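Local coordinates for putative iron-regulated protein A (Parabacteroides distasonis ATCC 8503, PDB 4ECG) that is of unknown function but belongs to the imelysin-like family, binds calcium ions and may act as a metalloendopeptidase, at residues E29-D41 with M212-Y226. Numbering follows the deposited sequence.
Sequences EDQMSAVVATFVD and MKKHDGSAYSIGNVY. With CA (calcium ion), chain C.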
# COMPACT_ATOMS: atom_id res chain seq x y z
N GLU A 29 -3.89 29.94 -5.58
CA GLU A 29 -4.91 28.91 -5.60
C GLU A 29 -4.93 28.14 -6.91
O GLU A 29 -5.03 26.92 -6.87
CB GLU A 29 -6.29 29.45 -5.24
CG GLU A 29 -6.34 29.78 -3.75
CD GLU A 29 -7.71 30.14 -3.25
OE1 GLU A 29 -8.66 29.43 -3.61
OE2 GLU A 29 -7.81 31.12 -2.48
N ASP A 30 -4.80 28.85 -8.05
CA ASP A 30 -4.75 28.19 -9.35
C ASP A 30 -3.54 27.24 -9.39
O ASP A 30 -3.63 26.13 -9.98
CB ASP A 30 -4.72 29.18 -10.54
CG ASP A 30 -6.08 29.93 -10.77
OD1 ASP A 30 -7.16 29.41 -10.42
OD2 ASP A 30 -6.08 31.05 -11.33
N GLN A 31 -2.46 27.62 -8.71
CA GLN A 31 -1.23 26.78 -8.73
C GLN A 31 -1.43 25.50 -7.94
O GLN A 31 -1.08 24.42 -8.37
CB GLN A 31 -0.02 27.53 -8.15
CG GLN A 31 0.83 28.25 -9.19
CD GLN A 31 1.61 29.45 -8.65
OE1 GLN A 31 1.71 29.67 -7.45
NE2 GLN A 31 2.17 30.22 -9.56
N MSE A 32 -2.00 25.65 -6.75
CA MSE A 32 -2.32 24.53 -5.88
C MSE A 32 -3.36 23.61 -6.51
O MSE A 32 -3.26 22.40 -6.38
CB MSE A 32 -2.83 25.05 -4.53
CG MSE A 32 -1.73 25.45 -3.54
SE MSE A 32 -2.42 26.21 -1.93
CE MSE A 32 -3.17 27.83 -2.61
N SER A 33 -4.34 24.20 -7.20
CA SER A 33 -5.39 23.40 -7.88
C SER A 33 -4.78 22.51 -9.00
O SER A 33 -5.20 21.35 -9.20
CB SER A 33 -6.45 24.36 -8.43
OG SER A 33 -7.58 23.64 -8.87
N ALA A 34 -3.77 23.03 -9.68
CA ALA A 34 -3.08 22.27 -10.76
C ALA A 34 -2.25 21.10 -10.19
O ALA A 34 -2.13 20.05 -10.81
CB ALA A 34 -2.20 23.19 -11.63
N VAL A 35 -1.69 21.27 -9.00
CA VAL A 35 -0.99 20.18 -8.33
C VAL A 35 -1.97 19.04 -8.01
O VAL A 35 -1.70 17.86 -8.29
CB VAL A 35 -0.27 20.68 -7.05
CG1 VAL A 35 0.13 19.51 -6.16
CG2 VAL A 35 0.91 21.58 -7.43
N VAL A 36 -3.13 19.40 -7.46
CA VAL A 36 -4.19 18.42 -7.15
C VAL A 36 -4.70 17.76 -8.43
O VAL A 36 -4.85 16.55 -8.47
CB VAL A 36 -5.37 19.13 -6.40
CG1 VAL A 36 -6.53 18.17 -6.20
CG2 VAL A 36 -4.89 19.75 -5.10
N ALA A 37 -4.95 18.54 -9.47
CA ALA A 37 -5.34 17.97 -10.77
C ALA A 37 -4.30 16.97 -11.27
O ALA A 37 -4.62 15.85 -11.59
CB ALA A 37 -5.63 19.07 -11.83
N THR A 38 -3.04 17.36 -11.27
CA THR A 38 -1.98 16.47 -11.78
C THR A 38 -1.84 15.23 -10.88
O THR A 38 -1.57 14.12 -11.35
CB THR A 38 -0.64 17.18 -11.74
OG1 THR A 38 -0.68 18.39 -12.54
CG2 THR A 38 0.48 16.24 -12.16
N PHE A 39 -2.01 15.40 -9.57
CA PHE A 39 -2.01 14.25 -8.68
C PHE A 39 -3.11 13.24 -9.09
O PHE A 39 -2.82 12.07 -9.27
CB PHE A 39 -2.19 14.65 -7.19
CG PHE A 39 -2.54 13.47 -6.33
CD1 PHE A 39 -1.57 12.55 -5.98
CD2 PHE A 39 -3.84 13.24 -5.96
CE1 PHE A 39 -1.89 11.43 -5.24
CE2 PHE A 39 -4.18 12.13 -5.22
CZ PHE A 39 -3.20 11.21 -4.88
N VAL A 40 -4.36 13.73 -9.24
CA VAL A 40 -5.51 12.88 -9.57
C VAL A 40 -5.34 12.22 -10.94
O VAL A 40 -5.64 11.05 -11.06
CB VAL A 40 -6.85 13.64 -9.52
CG1 VAL A 40 -8.00 12.77 -10.05
CG2 VAL A 40 -7.14 14.14 -8.10
N ASP A 41 -4.84 12.96 -11.94
CA ASP A 41 -4.82 12.46 -13.34
C ASP A 41 -3.54 11.69 -13.69
O ASP A 41 -3.56 10.81 -14.54
CB ASP A 41 -5.03 13.60 -14.34
CG ASP A 41 -6.46 14.23 -14.29
OD1 ASP A 41 -7.44 13.53 -13.92
OD2 ASP A 41 -6.60 15.43 -14.64
N MSE A 212 -12.26 15.71 -5.72
CA MSE A 212 -10.93 16.27 -5.44
C MSE A 212 -10.52 17.39 -6.41
O MSE A 212 -9.97 18.42 -5.95
CB MSE A 212 -9.83 15.21 -5.31
CG MSE A 212 -9.29 15.08 -3.86
SE MSE A 212 -7.72 14.10 -3.94
CE MSE A 212 -6.63 15.36 -3.04
N LYS A 213 -10.77 17.25 -7.72
CA LYS A 213 -10.38 18.32 -8.65
C LYS A 213 -11.19 19.60 -8.39
O LYS A 213 -10.62 20.68 -8.40
CB LYS A 213 -10.41 17.85 -10.12
CG LYS A 213 -9.24 16.88 -10.43
CD LYS A 213 -9.00 16.53 -11.90
CE LYS A 213 -10.10 15.67 -12.48
NZ LYS A 213 -9.55 14.66 -13.40
N LYS A 214 -12.48 19.50 -8.08
CA LYS A 214 -13.31 20.68 -7.84
C LYS A 214 -13.04 21.36 -6.47
O LYS A 214 -13.16 22.56 -6.35
CB LYS A 214 -14.80 20.33 -7.97
CG LYS A 214 -15.29 20.27 -9.42
CD LYS A 214 -16.41 19.25 -9.64
CE LYS A 214 -17.65 19.59 -8.83
NZ LYS A 214 -18.83 18.86 -9.38
N HIS A 215 -12.71 20.56 -5.46
CA HIS A 215 -12.47 20.99 -4.07
C HIS A 215 -13.32 22.16 -3.63
O HIS A 215 -12.82 23.16 -3.12
CB HIS A 215 -10.98 21.26 -3.86
CG HIS A 215 -10.36 22.19 -4.87
ND1 HIS A 215 -10.69 23.49 -4.96
CD2 HIS A 215 -9.38 21.96 -5.86
CE1 HIS A 215 -9.97 24.07 -5.95
NE2 HIS A 215 -9.17 23.12 -6.50
N ASP A 216 -14.62 22.05 -3.85
CA ASP A 216 -15.51 23.16 -3.57
C ASP A 216 -16.54 22.82 -2.47
O ASP A 216 -17.45 23.57 -2.26
CB ASP A 216 -16.18 23.61 -4.88
CG ASP A 216 -17.13 22.54 -5.46
OD1 ASP A 216 -17.37 21.53 -4.78
OD2 ASP A 216 -17.67 22.72 -6.58
N GLY A 217 -16.35 21.69 -1.76
CA GLY A 217 -17.24 21.25 -0.71
C GLY A 217 -18.50 20.56 -1.20
O GLY A 217 -19.38 20.27 -0.43
N SER A 218 -18.61 20.26 -2.48
CA SER A 218 -19.84 19.63 -2.99
C SER A 218 -19.92 18.16 -2.60
O SER A 218 -21.04 17.63 -2.48
CB SER A 218 -19.97 19.80 -4.52
OG SER A 218 -18.85 19.23 -5.20
N ALA A 219 -18.77 17.49 -2.44
CA ALA A 219 -18.74 16.06 -2.03
C ALA A 219 -17.50 15.70 -1.19
O ALA A 219 -16.38 16.27 -1.37
CB ALA A 219 -18.85 15.14 -3.26
N TYR A 220 -17.71 14.77 -0.25
CA TYR A 220 -16.64 14.18 0.56
C TYR A 220 -15.88 15.19 1.49
O TYR A 220 -14.79 14.90 1.97
CB TYR A 220 -15.66 13.42 -0.34
CG TYR A 220 -16.32 12.39 -1.27
CD1 TYR A 220 -16.77 11.18 -0.80
CD2 TYR A 220 -16.49 12.65 -2.62
CE1 TYR A 220 -17.38 10.24 -1.63
CE2 TYR A 220 -17.08 11.72 -3.47
CZ TYR A 220 -17.53 10.51 -2.95
OH TYR A 220 -18.11 9.55 -3.78
N SER A 221 -16.46 16.36 1.75
CA SER A 221 -15.86 17.31 2.70
C SER A 221 -14.49 17.82 2.25
O SER A 221 -13.64 18.15 3.08
CB SER A 221 -15.75 16.69 4.12
OG SER A 221 -17.02 16.41 4.64
N ILE A 222 -14.26 17.88 0.94
CA ILE A 222 -13.06 18.52 0.42
C ILE A 222 -13.51 19.93 0.09
O ILE A 222 -14.14 20.14 -0.93
CB ILE A 222 -12.49 17.83 -0.82
CG1 ILE A 222 -12.36 16.33 -0.55
CG2 ILE A 222 -11.17 18.55 -1.19
CD1 ILE A 222 -11.88 15.51 -1.73
N GLY A 223 -13.20 20.87 0.99
CA GLY A 223 -13.92 22.17 1.05
C GLY A 223 -13.25 23.29 0.29
O GLY A 223 -13.89 24.28 -0.08
N ASN A 224 -11.95 23.15 0.06
CA ASN A 224 -11.18 24.12 -0.69
C ASN A 224 -9.84 23.52 -1.01
O ASN A 224 -9.53 22.40 -0.58
CB ASN A 224 -11.05 25.44 0.07
CG ASN A 224 -10.24 25.30 1.33
OD1 ASN A 224 -9.13 24.84 1.32
ND2 ASN A 224 -10.80 25.75 2.42
N VAL A 225 -9.03 24.23 -1.79
CA VAL A 225 -7.83 23.63 -2.38
C VAL A 225 -6.80 23.30 -1.31
O VAL A 225 -6.02 22.35 -1.48
CB VAL A 225 -7.20 24.49 -3.49
CG1 VAL A 225 -6.57 25.77 -2.92
CG2 VAL A 225 -6.18 23.65 -4.27
N TYR A 226 -6.76 24.09 -0.24
CA TYR A 226 -5.86 23.82 0.87
C TYR A 226 -6.22 22.50 1.54
O TYR A 226 -5.35 21.76 1.98
CB TYR A 226 -5.88 24.95 1.92
CG TYR A 226 -5.44 26.33 1.44
CD1 TYR A 226 -4.08 26.67 1.40
CD2 TYR A 226 -6.37 27.29 1.06
CE1 TYR A 226 -3.67 27.93 0.97
CE2 TYR A 226 -5.96 28.55 0.62
CZ TYR A 226 -4.61 28.86 0.58
OH TYR A 226 -4.18 30.09 0.18
CA CA C . -12.40 18.86 4.94
O HOH W 1 -10.04 26.67 -3.21
O HOH W 2 -14.85 19.76 5.12
O HOH W 3 -12.55 20.00 6.97
O HOH W 4 -12.98 16.93 6.31
O HOH W 5 -10.22 19.10 5.78
O HOH W 6 -10.85 17.22 3.56
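A knob-into-hole contact joins the start of helix 29-68 to the helix-loop-helix connection 212-226, where Val-225 sits among Glu-29, Met-32, Ser-33 and Val-36. A compact branched residue suits this pocket: Val-225 CG2, anti to the backbone N (chi1 70° for CG1), comes within 3.6 Å of Met-32 CB, while CG1 faces the CG of Glu-29. Beside the knob, Met-32, modelled as selenomethionine, bends at chi3 and brings SE obliquely to the Tyr-226 ring, 4.2 Å from its centroid, a Met-aromatic contact. Water 1 accepts from Val-225 N, an amide at the start of helix 225-233, and donates to Glu-29 OE1, so a long acidic side chain suits this exposed rim.

His-215 leaves helix 208-214 with positive phi, and its ring lies with one face against Val-225 CB. Ser-33 OG lies at the ring's edge, in its plane, hydrogen-bonded to NE2 at 2.9 Å; either atom could donate, and the small serine lets the imidazole approach the helix closely. Farther along, the aliphatic part of Lys-213 passes Ala-37 and Val-40, with CG 4.1 Å from Val-40 CB, before NZ pairs with Asp-41 OD1 in a salt bridge modelled implausibly short, its exact geometry doubtful.

The intervening loop gives Ser-221 O to a calcium ion (2.4 Å), which Gln-227 also binds. Around the contact, Val-36 packs on Ala-228 and Ile-229 of helix 225-233, and Met-32 and Val-35 on Leu-318 of helix 315-322.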